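Beta sliding clamp (Bartonella birtlesii LL-WM9, PDB 6PTR) probably tethers DNA polymerases and other proteins to DNA as a ring-shaped head-to-tail homodimer, and binds the antibiotic griselimycin. Local coordinates at residues Q345-E350 with I364-N369; D268-V273 with E350-L355; D150-A155 with R189-D194; R337-I342 with Y374-V379; Q276-A281 with D319-T324. One frame throughout, in Å; residues are numbered along the deposited sequence. Where two conformers were deposited one is given.

Contact 1 (Q345-E350 with I364-N369); sequences QLSSDE and IRDNNN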
# COMPACT_ATOMS: atom_id res chain seq x y z
N GLN C 345 20.56 8.78 6.66
CA GLN C 345 21.67 8.73 5.71
C GLN C 345 22.94 8.16 6.31
O GLN C 345 23.80 7.66 5.57
CB GLN C 345 21.98 10.12 5.17
CG GLN C 345 20.87 10.69 4.34
CD GLN C 345 20.76 9.96 3.03
OE1 GLN C 345 19.82 9.20 2.81
NE2 GLN C 345 21.74 10.17 2.16
N LEU C 346 23.09 8.26 7.62
CA LEU C 346 24.33 7.95 8.29
C LEU C 346 24.39 6.47 8.63
O LEU C 346 23.37 5.82 8.80
CB LEU C 346 24.45 8.79 9.56
CG LEU C 346 24.26 10.28 9.34
CD1 LEU C 346 24.30 11.02 10.68
CD2 LEU C 346 25.33 10.79 8.39
N SER C 347 25.61 5.96 8.73
CA SER C 347 25.80 4.55 8.99
C SER C 347 26.45 4.26 10.34
O SER C 347 26.54 3.09 10.72
CB SER C 347 26.66 3.93 7.88
OG SER C 347 27.96 4.50 7.87
N SER C 348 26.89 5.27 11.06
CA SER C 348 27.67 5.04 12.27
C SER C 348 26.79 5.16 13.51
O SER C 348 25.68 5.70 13.46
CB SER C 348 28.84 6.02 12.36
OG SER C 348 28.40 7.31 12.66
N ASP C 349 27.30 4.64 14.62
CA ASP C 349 26.58 4.79 15.88
C ASP C 349 26.50 6.25 16.31
O ASP C 349 25.60 6.59 17.08
CB ASP C 349 27.23 3.99 16.99
CG ASP C 349 27.28 2.50 16.69
OD1 ASP C 349 26.47 2.02 15.87
OD2 ASP C 349 28.13 1.81 17.29
N GLU C 350 27.39 7.11 15.83
CA GLU C 350 27.52 8.46 16.36
C GLU C 350 27.09 9.48 15.32
O GLU C 350 27.62 9.50 14.21
CB GLU C 350 28.97 8.71 16.80
CG GLU C 350 29.50 7.52 17.58
CD GLU C 350 30.96 7.59 17.93
OE1 GLU C 350 31.33 7.04 18.99
OE2 GLU C 350 31.74 8.17 17.14
N ILE C 364 25.92 18.46 9.49
CA ILE C 364 25.66 17.14 10.06
C ILE C 364 26.43 16.08 9.29
O ILE C 364 26.56 16.16 8.06
CB ILE C 364 24.15 16.80 10.06
CG1 ILE C 364 23.36 17.83 10.86
CG2 ILE C 364 23.91 15.39 10.61
CD1 ILE C 364 21.88 17.74 10.64
N ARG C 365 26.93 15.07 10.01
CA ARG C 365 27.66 13.99 9.37
C ARG C 365 27.80 12.82 10.33
O ARG C 365 27.62 12.95 11.55
CB ARG C 365 29.03 14.45 8.88
CG ARG C 365 29.81 15.18 9.93
CD ARG C 365 31.28 15.10 9.62
NE ARG C 365 31.64 15.88 8.45
CZ ARG C 365 32.01 17.16 8.49
NH1 ARG C 365 32.06 17.79 9.65
NH2 ARG C 365 32.33 17.79 7.36
N ASP C 366 28.07 11.66 9.74
CA ASP C 366 28.66 10.55 10.48
C ASP C 366 29.97 11.01 11.07
O ASP C 366 30.82 11.56 10.36
CB ASP C 366 28.93 9.36 9.55
CG ASP C 366 27.81 8.34 9.56
OD1 ASP C 366 27.20 8.14 10.64
OD2 ASP C 366 27.56 7.76 8.50
N ASN C 367 30.15 10.76 12.37
CA ASN C 367 31.39 11.13 13.04
C ASN C 367 32.61 10.68 12.24
O ASN C 367 33.64 11.36 12.25
CB ASN C 367 31.42 10.52 14.45
CG ASN C 367 32.43 11.20 15.37
OD1 ASN C 367 32.94 12.29 15.08
ND2 ASN C 367 32.69 10.57 16.50
N ASN C 368 32.49 9.57 11.50
CA ASN C 368 33.67 9.03 10.82
C ASN C 368 34.02 9.85 9.57
O ASN C 368 35.12 10.42 9.49
CB ASN C 368 33.47 7.53 10.50
CG ASN C 368 32.68 7.26 9.22
OD1 ASN C 368 31.45 7.26 9.21
ND2 ASN C 368 33.39 6.98 8.13
N ASN C 369 33.10 9.96 8.62
CA ASN C 369 33.57 10.05 7.24
C ASN C 369 33.89 11.49 6.83
O ASN C 369 33.48 12.46 7.47
CB ASN C 369 32.54 9.46 6.28
CG ASN C 369 31.58 10.48 5.77
OD1 ASN C 369 31.89 11.25 4.86
ND2 ASN C 369 30.40 10.52 6.37
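The Asp366 and Leu346 side chains pass each other head to tail, each reaching toward the other's backbone, where a loop meets the end of strand 362-366. The Asp366 carboxylate reaches into the turn at Leu346, Ser347 and Ser348, with chi1 at an unusual -95°. Asp366 OD2 accepts the backbone N of Ser347 at 2.7 Å. It does so with its syn lone pair, and the bond is nearly straight at 170°. Ser347 OG adds a weak bond to the same oxygen. Asp366 OD1 takes two donors of one residue, Ser348 N at 2.9 Å and Ser348 OG at a very short 2.5 Å. Both come from above the carboxylate plane. Ser348 OG can join its own N there because it stands between backbone N and carbonyl carbon (chi1 72°).

Leu346 lies alongside this polar grip. Its CB comes within 3.0 Å of Asp366 OD1, and its CD2 within 3.2 Å of Asp366 N, so the packing is tight. At the outer end, the Glu350 and Asn367 side chains cross obliquely. Asn367 ND2 bonds to Glu350 OE2 at 2.7 Å. The acceptor lies in the amide plane, but the amide comes from above the carboxylate plane. A weak backbone bond runs from Asn367 N to Glu350 O. Elsewhere, Arg275 NE bonds to Ser348 O.

The contact ties the loop between helix 336-345 and strand 350-355 to the end of the inner strand 362-366 of the C-terminal domain. Asp366 is buried, yet two backbone N-H groups and a hydroxyl hold its carboxylate. This probably favours its ionised form.

Contact 2 (D268-V273 with E350-L355); sequences DRKLIV and EMVFML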
# COMPACT_ATOMS: atom_id res chain seq x y z
N ASP C 268 30.98 26.23 15.68
CA ASP C 268 31.91 25.96 16.77
C ASP C 268 31.29 25.28 17.99
O ASP C 268 31.96 25.19 19.02
CB ASP C 268 32.59 27.26 17.20
CG ASP C 268 31.60 28.30 17.70
OD1 ASP C 268 30.41 28.24 17.32
OD2 ASP C 268 32.01 29.19 18.47
N ARG C 269 30.05 24.84 17.92
CA ARG C 269 29.42 24.05 18.97
C ARG C 269 29.18 22.64 18.44
O ARG C 269 28.43 22.46 17.48
CB ARG C 269 28.08 24.64 19.40
CG ARG C 269 28.18 26.06 19.92
CD ARG C 269 26.87 26.53 20.52
NE ARG C 269 26.57 27.92 20.17
CZ ARG C 269 25.71 28.69 20.83
NH1 ARG C 269 25.07 28.22 21.89
NH2 ARG C 269 25.50 29.93 20.43
N LYS C 270 29.79 21.64 19.07
CA LYS C 270 29.69 20.27 18.58
C LYS C 270 28.80 19.44 19.49
O LYS C 270 29.02 19.40 20.71
CB LYS C 270 31.08 19.63 18.50
CG LYS C 270 31.06 18.19 17.98
CD LYS C 270 32.44 17.76 17.46
CE LYS C 270 33.30 17.14 18.49
NZ LYS C 270 34.57 16.63 17.87
N LEU C 271 27.80 18.79 18.91
CA LEU C 271 26.90 17.89 19.62
C LEU C 271 27.08 16.49 19.04
O LEU C 271 26.99 16.32 17.82
CB LEU C 271 25.44 18.35 19.48
CG LEU C 271 24.34 17.35 19.86
CD1 LEU C 271 24.42 17.02 21.36
CD2 LEU C 271 22.94 17.86 19.50
N ILE C 272 27.35 15.51 19.90
CA ILE C 272 27.41 14.11 19.49
C ILE C 272 26.32 13.35 20.22
O ILE C 272 26.21 13.45 21.45
CB ILE C 272 28.76 13.45 19.78
CG1 ILE C 272 29.93 14.30 19.27
CG2 ILE C 272 28.78 12.07 19.14
CD1 ILE C 272 31.30 13.74 19.68
N VAL C 273 25.54 12.58 19.48
CA VAL C 273 24.49 11.77 20.07
C VAL C 273 24.58 10.37 19.49
O VAL C 273 25.12 10.16 18.40
CB VAL C 273 23.07 12.36 19.84
CG1 VAL C 273 22.93 13.72 20.52
CG2 VAL C 273 22.79 12.48 18.36
N GLU C 350 27.39 7.11 15.83
CA GLU C 350 27.52 8.46 16.36
C GLU C 350 27.09 9.48 15.32
O GLU C 350 27.62 9.50 14.21
CB GLU C 350 28.97 8.71 16.80
CG GLU C 350 29.50 7.52 17.58
CD GLU C 350 30.96 7.59 17.93
OE1 GLU C 350 31.33 7.04 18.99
OE2 GLU C 350 31.74 8.17 17.14
N MET C 351 26.16 10.34 15.70
CA MET C 351 25.70 11.43 14.84
C MET C 351 26.22 12.74 15.40
O MET C 351 26.01 13.04 16.58
CB MET C 351 24.17 11.44 14.77
CG MET C 351 23.60 12.50 13.88
SD MET C 351 21.84 12.17 13.68
CE MET C 351 21.40 13.38 12.44
N VAL C 352 26.90 13.53 14.57
CA VAL C 352 27.54 14.76 15.01
C VAL C 352 26.85 15.95 14.35
O VAL C 352 26.67 15.98 13.13
CB VAL C 352 29.04 14.77 14.69
CG1 VAL C 352 29.66 16.11 15.10
CG2 VAL C 352 29.72 13.63 15.40
N PHE C 353 26.43 16.93 15.17
CA PHE C 353 25.96 18.22 14.68
C PHE C 353 27.00 19.28 14.99
O PHE C 353 27.44 19.39 16.14
CB PHE C 353 24.67 18.66 15.36
CG PHE C 353 23.52 17.73 15.21
CD1 PHE C 353 23.47 16.52 15.88
CD2 PHE C 353 22.44 18.10 14.42
CE1 PHE C 353 22.37 15.68 15.75
CE2 PHE C 353 21.34 17.27 14.29
CZ PHE C 353 21.31 16.06 14.96
N MET C 354 27.37 20.07 13.99
CA MET C 354 28.17 21.27 14.20
C MET C 354 27.21 22.46 14.14
O MET C 354 26.56 22.69 13.11
CB MET C 354 29.30 21.39 13.18
CG MET C 354 30.18 20.20 13.17
SD MET C 354 31.01 19.92 14.75
CE MET C 354 31.90 21.45 14.99
N LEU C 355 27.07 23.16 15.26
CA LEU C 355 26.03 24.16 15.39
C LEU C 355 26.64 25.53 15.62
O LEU C 355 27.77 25.67 16.10
CB LEU C 355 25.09 23.83 16.56
CG LEU C 355 24.49 22.43 16.45
CD1 LEU C 355 23.81 22.01 17.74
CD2 LEU C 355 23.52 22.42 15.27
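Strands 269-273 and 350-355 run antiparallel, with axes 4.7 Å apart. Three hydrogen-bonded pairs join them: Arg269 with Leu355, Leu271 with Phe353 and Val273 with Met351. On the face that carries these residues, the CD1-CE1 side of the Phe353 ring meets Leu271 obliquely and Val273 at its edge. Leu271 CD2 lies 3.9 Å from Phe353 CD1. Val273 CG2 is 4.2 Å from Phe353 CE1. The same methyl rests 4.0 Å from Met351 CB. Phe278 of helix 275-285 meets Phe353 edge-to-face and so covers this side.

The other face is more open. Met354 bends at chi2 and chi3, so its sulphur folds back beside Lys270, with SD 3.7 Å from Lys270 CG. Val352 CG1 touches that same CG at 3.8 Å. The aliphatic part of Lys270 rests in the hollow between Met354 SD and Val352 CG1. Next to it, Ile272 CG1 packs 3.9 Å from Val352 CG2.

At the start of strand 269-273 an extra residue is inserted. Arg269 N bonds to Leu355 O, and Asp268 N adds a weak bond to the same oxygen. Asp268 and Arg269 stand opposite the single Leu355: a classic beta bulge closing an antiparallel strand pair in the C-terminal domain.

Contact 3 (D150-A155 with R189-D194); sequences DCTQFA and RLAQVD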
# COMPACT_ATOMS: atom_id res chain seq x y z
N ASP C 150 22.86 7.75 -3.66
CA ASP C 150 22.30 7.46 -2.33
C ASP C 150 22.57 8.58 -1.34
O ASP C 150 21.75 8.83 -0.44
CB ASP C 150 22.88 6.16 -1.76
CG ASP C 150 22.22 4.92 -2.31
OD1 ASP C 150 21.08 5.01 -2.82
OD2 ASP C 150 22.84 3.84 -2.20
N CYS C 151 23.72 9.25 -1.46
CA CYS C 151 24.00 10.35 -0.54
C CYS C 151 23.15 11.59 -0.80
O CYS C 151 23.03 12.44 0.10
CB CYS C 151 25.47 10.77 -0.63
SG CYS C 151 26.66 9.60 0.03
N THR C 152 22.57 11.75 -2.00
CA THR C 152 22.02 13.04 -2.41
C THR C 152 20.56 13.00 -2.84
O THR C 152 19.90 14.04 -2.76
CB THR C 152 22.86 13.64 -3.55
OG1 THR C 152 23.03 12.66 -4.58
CG2 THR C 152 24.24 14.05 -3.03
N GLN C 153 20.04 11.86 -3.30
CA GLN C 153 18.69 11.85 -3.87
C GLN C 153 17.63 12.37 -2.89
O GLN C 153 16.71 13.09 -3.29
CB GLN C 153 18.33 10.43 -4.31
CG GLN C 153 16.98 10.33 -4.91
CD GLN C 153 16.65 8.90 -5.24
OE1 GLN C 153 17.24 7.98 -4.66
NE2 GLN C 153 15.71 8.70 -6.15
N PHE C 154 17.72 11.99 -1.62
CA PHE C 154 16.66 12.35 -0.68
C PHE C 154 16.50 13.86 -0.54
O PHE C 154 15.41 14.31 -0.15
CB PHE C 154 16.93 11.74 0.70
CG PHE C 154 17.93 12.51 1.50
CD1 PHE C 154 19.29 12.45 1.18
CD2 PHE C 154 17.52 13.34 2.54
CE1 PHE C 154 20.23 13.19 1.89
CE2 PHE C 154 18.44 14.06 3.26
CZ PHE C 154 19.79 14.00 2.94
N ALA C 155 17.54 14.64 -0.80
CA ALA C 155 17.45 16.08 -0.54
C ALA C 155 16.92 16.86 -1.74
O ALA C 155 16.75 18.08 -1.64
CB ALA C 155 18.82 16.64 -0.13
N ARG C 189 17.21 21.27 3.46
CA ARG C 189 18.23 20.23 3.56
C ARG C 189 19.21 20.42 2.41
O ARG C 189 18.81 20.81 1.31
CB ARG C 189 17.61 18.82 3.47
CG ARG C 189 16.43 18.56 4.41
CD ARG C 189 15.69 17.28 4.02
NE ARG C 189 14.84 17.48 2.85
CZ ARG C 189 14.06 16.53 2.32
NH1 ARG C 189 14.03 15.32 2.85
NH2 ARG C 189 13.34 16.80 1.24
N LEU C 190 20.48 20.12 2.64
CA LEU C 190 21.42 20.06 1.52
C LEU C 190 22.32 18.86 1.73
O LEU C 190 22.72 18.57 2.86
CB LEU C 190 22.29 21.33 1.40
CG LEU C 190 23.35 21.29 0.29
CD1 LEU C 190 23.50 22.68 -0.35
CD2 LEU C 190 24.69 20.82 0.81
N ALA C 191 22.64 18.17 0.63
CA ALA C 191 23.56 17.04 0.69
C ALA C 191 24.68 17.29 -0.31
O ALA C 191 24.43 17.76 -1.42
CB ALA C 191 22.84 15.70 0.35
N GLN C 192 25.91 17.00 0.11
CA GLN C 192 27.10 17.15 -0.72
C GLN C 192 27.95 15.91 -0.60
O GLN C 192 28.31 15.51 0.51
CB GLN C 192 27.92 18.37 -0.29
CG GLN C 192 29.21 18.52 -1.08
CD GLN C 192 30.06 19.69 -0.62
OE1 GLN C 192 29.83 20.82 -1.02
NE2 GLN C 192 31.05 19.42 0.22
N VAL C 193 28.29 15.29 -1.74
CA VAL C 193 29.20 14.15 -1.74
C VAL C 193 30.27 14.37 -2.79
O VAL C 193 29.98 14.83 -3.90
CB VAL C 193 28.45 12.82 -1.97
CG1 VAL C 193 27.65 12.82 -3.29
CG2 VAL C 193 29.43 11.63 -1.87
N ASP C 194 31.51 14.03 -2.44
CA ASP C 194 32.70 14.14 -3.29
C ASP C 194 33.31 12.77 -3.53
O ASP C 194 33.22 11.88 -2.67
CB ASP C 194 33.79 15.01 -2.64
CG ASP C 194 33.42 16.47 -2.56
OD1 ASP C 194 32.58 16.91 -3.36
OD2 ASP C 194 33.96 17.18 -1.70
O HOH W 1 12.84 13.11 0.89
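Segment 150-155, in the C-terminal part of helix 142-152 and just beyond, lies on strand 189-196, part of the sheet that runs from the central domain into the C-terminal domain. Helix on sheet is the basic layering of each domain of this DNA-encircling fold. Arg189, Ala191 and Val193 point toward segment 150-155, while Leu190 points away and packs on the bound peptide.

Ala191 CB sits at the middle of the contact. It is 3.3 Å from Cys151 O and 3.9 Å from Phe154 CE1. Val193 CG1 touches Thr152 CG2 at 3.6 Å, and these two side chains cross at about a right angle. Val193 CB meets Cys151 CB at 3.9 Å. Phe154 CG stands between its backbone N and carbonyl carbon (chi1 79°). The Phe154 ring therefore turns down toward the strand, with Ala155 CB over one of its faces.

Arg189 carries the polar end. In the conformer described, its chain bends at chi3 (-76°), and its guanidinium stands almost perpendicular (86°) to the Phe154 ring. Phe154 O lies 3.1 Å above the guanidinium plane, so its angle to Arg189 NH1 is too poor for a hydrogen bond. A water links them instead: it donates to Phe154 O at 3.0 Å and accepts from Arg189 NH1 at 3.2 Å. The guanidinium forms salt bridges with Asp186 and with Asp341 of helix 336-345.

No direct hydrogen bond joins the two segments; apolar groups, carbonyl oxygens and one water do. The two carboxylates probably balance the charge of Arg189, and the Asp341 bridge joins the central domain to the C-terminal one.

Contact 4 (R337-I342 with Y374-V379); sequences RYLLDI and YVLMPV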
# COMPACT_ATOMS: atom_id res chain seq x y z
N ARG C 337 10.99 15.59 10.55
CA ARG C 337 11.14 14.68 9.43
C ARG C 337 12.49 14.86 8.75
O ARG C 337 13.12 13.88 8.34
CB ARG C 337 10.01 14.88 8.42
CG ARG C 337 10.07 13.88 7.27
CD ARG C 337 10.01 12.44 7.79
NE ARG C 337 11.23 11.70 7.48
CZ ARG C 337 11.46 10.44 7.87
NH1 ARG C 337 12.60 9.83 7.52
NH2 ARG C 337 10.56 9.80 8.60
N TYR C 338 12.94 16.10 8.61
CA TYR C 338 14.24 16.32 7.98
C TYR C 338 15.36 15.77 8.84
O TYR C 338 16.35 15.24 8.32
CB TYR C 338 14.46 17.81 7.70
CG TYR C 338 13.50 18.40 6.68
CD1 TYR C 338 12.68 17.60 5.90
CD2 TYR C 338 13.43 19.79 6.49
CE1 TYR C 338 11.81 18.14 4.95
CE2 TYR C 338 12.56 20.35 5.56
CZ TYR C 338 11.76 19.52 4.79
OH TYR C 338 10.90 20.05 3.86
N LEU C 339 15.24 15.89 10.17
CA LEU C 339 16.23 15.27 11.05
C LEU C 339 16.26 13.76 10.86
O LEU C 339 17.34 13.16 10.80
CB LEU C 339 15.93 15.59 12.51
CG LEU C 339 16.30 16.96 13.06
CD1 LEU C 339 15.69 17.09 14.46
CD2 LEU C 339 17.81 17.14 13.11
N LEU C 340 15.09 13.13 10.77
CA LEU C 340 15.08 11.68 10.55
C LEU C 340 15.63 11.32 9.18
O LEU C 340 16.35 10.33 9.04
CB LEU C 340 13.66 11.15 10.72
CG LEU C 340 13.18 11.28 12.18
CD1 LEU C 340 11.73 10.88 12.29
CD2 LEU C 340 14.05 10.42 13.08
N ASP C 341 15.34 12.14 8.16
CA ASP C 341 15.92 11.90 6.84
C ASP C 341 17.44 11.85 6.92
O ASP C 341 18.07 10.92 6.40
CB ASP C 341 15.48 12.98 5.85
CG ASP C 341 14.00 12.91 5.49
OD1 ASP C 341 13.37 11.84 5.67
OD2 ASP C 341 13.49 13.94 5.01
N ILE C 342 18.05 12.84 7.58
CA ILE C 342 19.51 12.89 7.60
C ILE C 342 20.07 11.81 8.51
O ILE C 342 21.08 11.16 8.18
CB ILE C 342 19.96 14.30 8.00
CG1 ILE C 342 19.58 15.27 6.90
CG2 ILE C 342 21.47 14.32 8.26
CD1 ILE C 342 19.64 16.75 7.35
N TYR C 374 26.03 16.87 5.29
CA TYR C 374 24.67 17.36 5.16
C TYR C 374 24.56 18.69 5.87
O TYR C 374 25.26 18.96 6.86
CB TYR C 374 23.67 16.35 5.74
CG TYR C 374 23.84 15.02 5.09
CD1 TYR C 374 23.32 14.79 3.82
CD2 TYR C 374 24.58 14.01 5.71
CE1 TYR C 374 23.50 13.58 3.19
CE2 TYR C 374 24.77 12.78 5.08
CZ TYR C 374 24.22 12.58 3.82
OH TYR C 374 24.40 11.38 3.19
N VAL C 375 23.69 19.54 5.35
CA VAL C 375 23.37 20.81 5.99
C VAL C 375 21.87 20.87 6.23
O VAL C 375 21.07 20.48 5.37
CB VAL C 375 23.85 22.00 5.13
CG1 VAL C 375 23.61 23.32 5.86
CG2 VAL C 375 25.31 21.86 4.77
N LEU C 376 21.48 21.37 7.40
CA LEU C 376 20.05 21.48 7.69
C LEU C 376 19.77 22.83 8.32
O LEU C 376 20.40 23.21 9.31
CB LEU C 376 19.60 20.36 8.63
CG LEU C 376 18.12 20.39 9.00
CD1 LEU C 376 17.27 20.18 7.76
CD2 LEU C 376 17.85 19.31 10.04
N MET C 377 18.79 23.56 7.74
CA MET C 377 18.40 24.85 8.29
C MET C 377 17.50 24.65 9.51
O MET C 377 16.62 23.80 9.49
CB MET C 377 17.65 25.68 7.24
CG MET C 377 17.57 27.20 7.58
SD MET C 377 19.23 27.92 7.59
CE MET C 377 18.84 29.59 8.08
N PRO C 378 17.70 25.41 10.58
CA PRO C 378 16.77 25.31 11.71
C PRO C 378 15.43 25.96 11.40
O PRO C 378 15.24 26.63 10.39
CB PRO C 378 17.47 26.06 12.84
CG PRO C 378 18.48 26.93 12.17
CD PRO C 378 18.88 26.21 10.89
N VAL C 379 14.49 25.77 12.34
CA VAL C 379 13.21 26.47 12.31
C VAL C 379 13.04 27.13 13.67
O VAL C 379 13.60 26.68 14.67
CB VAL C 379 12.01 25.54 12.00
CG1 VAL C 379 12.21 24.80 10.65
CG2 VAL C 379 11.80 24.53 13.12
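Helix 337-342 lies over strand 374-376 with the chains nearly antiparallel, 172° between directions and 10.0 Å between axes. This is helix-on-sheet packing in the C-terminal domain, one of three related domains in each subunit of the ring. No hydrogen bond crosses the layer. It is held by apolar side chains.

Leu376 makes most of the contacts. Its CG is anti to the backbone N (chi1 180°), and its methyls spread between three helix residues. Leu376 CD1 meets Tyr338 CB at 3.7 Å, with the two side chains crossing at about a right angle. Leu376 CD2 reaches Leu339 CD2 at 3.8 Å. From the next turn of the helix, Ile342 CD1 comes within 3.8 Å of Leu376 CB. Ile342 also uses its other branch: its CG2 lies 3.9 Å from Tyr374 CB and obliquely beside the ring. The two side chains run antiparallel past one another. Tyr374 OH is bonded by Gln345 NE2, one turn further along the helix.

Val375 points away from the helix and packs on the bound peptide, as Met377 and Val379 do after it. The strand and its continuation thus line the griselimycin site.

On the helix itself, Arg337 forms a salt bridge with Asp341 one turn on. Asp341 OD2 is engaged by the neighbouring domain, which would help keep Asp341 ionised. In the conformer described, Arg337 grips Asp341 OD1 side-on: NE and NH1 of Arg337 each lie 2.8 Å from Asp341 OD1, and Leu340 CB sits 3.6 Å above the plane of the Arg337 guanidinium.

Contact 5 (Q276-A281 with D319-T324); sequences QDFSSA and DQLAAT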
# COMPACT_ATOMS: atom_id res chain seq x y z
N GLN C 276 20.92 6.09 16.83
CA GLN C 276 19.70 5.31 16.94
C GLN C 276 18.81 5.84 18.07
O GLN C 276 17.59 5.94 17.92
CB GLN C 276 20.08 3.84 17.17
CG GLN C 276 20.89 3.20 16.03
CD GLN C 276 22.40 3.58 15.95
OE1 GLN C 276 22.98 4.17 16.88
NE2 GLN C 276 23.02 3.24 14.83
N ASP C 277 19.42 6.18 19.20
CA ASP C 277 18.65 6.73 20.32
C ASP C 277 18.04 8.07 19.95
O ASP C 277 16.89 8.36 20.32
CB ASP C 277 19.56 6.86 21.54
CG ASP C 277 20.00 5.52 22.09
OD1 ASP C 277 19.38 4.48 21.77
OD2 ASP C 277 20.97 5.51 22.87
N PHE C 278 18.79 8.90 19.22
CA PHE C 278 18.28 10.20 18.78
C PHE C 278 17.14 10.02 17.78
O PHE C 278 16.09 10.66 17.89
CB PHE C 278 19.42 11.01 18.15
CG PHE C 278 18.99 12.33 17.57
CD1 PHE C 278 18.79 13.43 18.40
CD2 PHE C 278 18.79 12.48 16.21
CE1 PHE C 278 18.40 14.65 17.87
CE2 PHE C 278 18.38 13.70 15.68
CZ PHE C 278 18.21 14.78 16.51
N SER C 279 17.34 9.15 16.79
CA SER C 279 16.31 8.91 15.78
C SER C 279 15.02 8.40 16.42
O SER C 279 13.93 8.86 16.07
CB SER C 279 16.83 7.91 14.75
OG SER C 279 17.94 8.44 14.06
N SER C 280 15.12 7.43 17.33
CA SER C 280 13.92 6.87 17.93
C SER C 280 13.20 7.92 18.78
O SER C 280 11.96 7.98 18.79
CB SER C 280 14.26 5.65 18.77
OG SER C 280 14.86 4.63 17.98
N ALA C 281 13.95 8.74 19.50
CA ALA C 281 13.33 9.79 20.32
C ALA C 281 12.62 10.83 19.46
O ALA C 281 11.51 11.25 19.79
CB ALA C 281 14.38 10.46 21.20
N ASP C 319 11.13 14.24 25.30
CA ASP C 319 12.00 13.11 25.58
C ASP C 319 13.37 13.66 25.96
O ASP C 319 13.63 14.87 25.88
CB ASP C 319 12.08 12.17 24.36
CG ASP C 319 12.28 10.71 24.74
OD1 ASP C 319 12.92 10.41 25.78
OD2 ASP C 319 11.78 9.85 23.98
N GLN C 320 14.25 12.78 26.42
CA GLN C 320 15.57 13.23 26.83
C GLN C 320 16.59 12.14 26.51
O GLN C 320 16.29 10.95 26.61
CB GLN C 320 15.57 13.58 28.32
CG GLN C 320 16.88 14.10 28.88
CD GLN C 320 16.72 14.65 30.28
OE1 GLN C 320 15.63 15.09 30.66
NE2 GLN C 320 17.79 14.63 31.05
N LEU C 321 17.80 12.56 26.14
CA LEU C 321 18.86 11.64 25.79
C LEU C 321 20.17 12.14 26.38
O LEU C 321 20.38 13.34 26.52
CB LEU C 321 19.06 11.51 24.28
CG LEU C 321 17.87 11.21 23.40
CD1 LEU C 321 18.16 11.75 22.03
CD2 LEU C 321 17.67 9.71 23.37
N ALA C 322 21.05 11.19 26.69
CA ALA C 322 22.44 11.53 26.94
C ALA C 322 23.06 12.10 25.66
O ALA C 322 22.67 11.74 24.54
CB ALA C 322 23.22 10.31 27.41
N ALA C 323 23.99 13.02 25.83
CA ALA C 323 24.67 13.61 24.70
C ALA C 323 26.07 13.98 25.14
O ALA C 323 26.33 14.17 26.33
CB ALA C 323 23.93 14.84 24.16
N THR C 324 26.97 14.07 24.18
CA THR C 324 28.28 14.66 24.42
C THR C 324 28.21 16.10 23.92
O THR C 324 28.00 16.35 22.73
CB THR C 324 29.37 13.86 23.73
OG1 THR C 324 29.37 12.53 24.28
CG2 THR C 324 30.72 14.49 23.96
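Leu321 CG stands anti to its carbonyl carbon (chi1 -51°), and this sets both methyls against helix 276-281. Phe278 has CG anti to its backbone N (chi1 176°), so its ring crosses Leu321 at about a right angle.

Leu321 CD2 touches Asp277 O at 3.4 Å and Ala281 CB at 4.0 Å. Leu321 CD1 takes the other side, 3.6 Å from Phe278 CA and 4.0 Å from Phe278 CD1. The leucine thus packs against helix backbone as well as side chains. Asp319, two residues back on the same side of the strand, sets OD2 3.9 Å from Ala281 CB. Its other oxygen folds over to the next residue: Asp319 OD1 accepts Gln320 N at 2.8 Å with its anti lone pair.

Helix 275-285 here covers an outermost strand of a four-stranded antiparallel sheet in the C-terminal domain.

Asp319 OD2 forms a salt bridge with Arg284 and a hydrogen bond with Thr114 of the second subunit. Leu321 packs its methyls on the helix, carbonyl oxygen included, while the buried Asp319 has both oxygens bound. Arg284 probably offsets its charge, and the bond to Thr114 ties this edge to the subunit interface of the ring.

Overall arrangement
Contact 3 comes first along the chain, in the central domain. The other four lie in the C-terminal domain. Both segments of contact 5 fall between those of contact 2, and both of contact 1 between those of contact 4. Contacts 1 to 4 reach one antiparallel sheet that spans the two domains. Contact 2 is at its outer strand 269-274. Contacts 3 and 4, whose centres are 12 Å apart, meet where strands 189-196 and 372-376 pair across the domain junction. Contact 5 lies on a separate four-stranded sheet, about 24 Å, centre to centre, from contact 3. The series therefore runs from the domain junction, beside the griselimycin site, to the subunit interface.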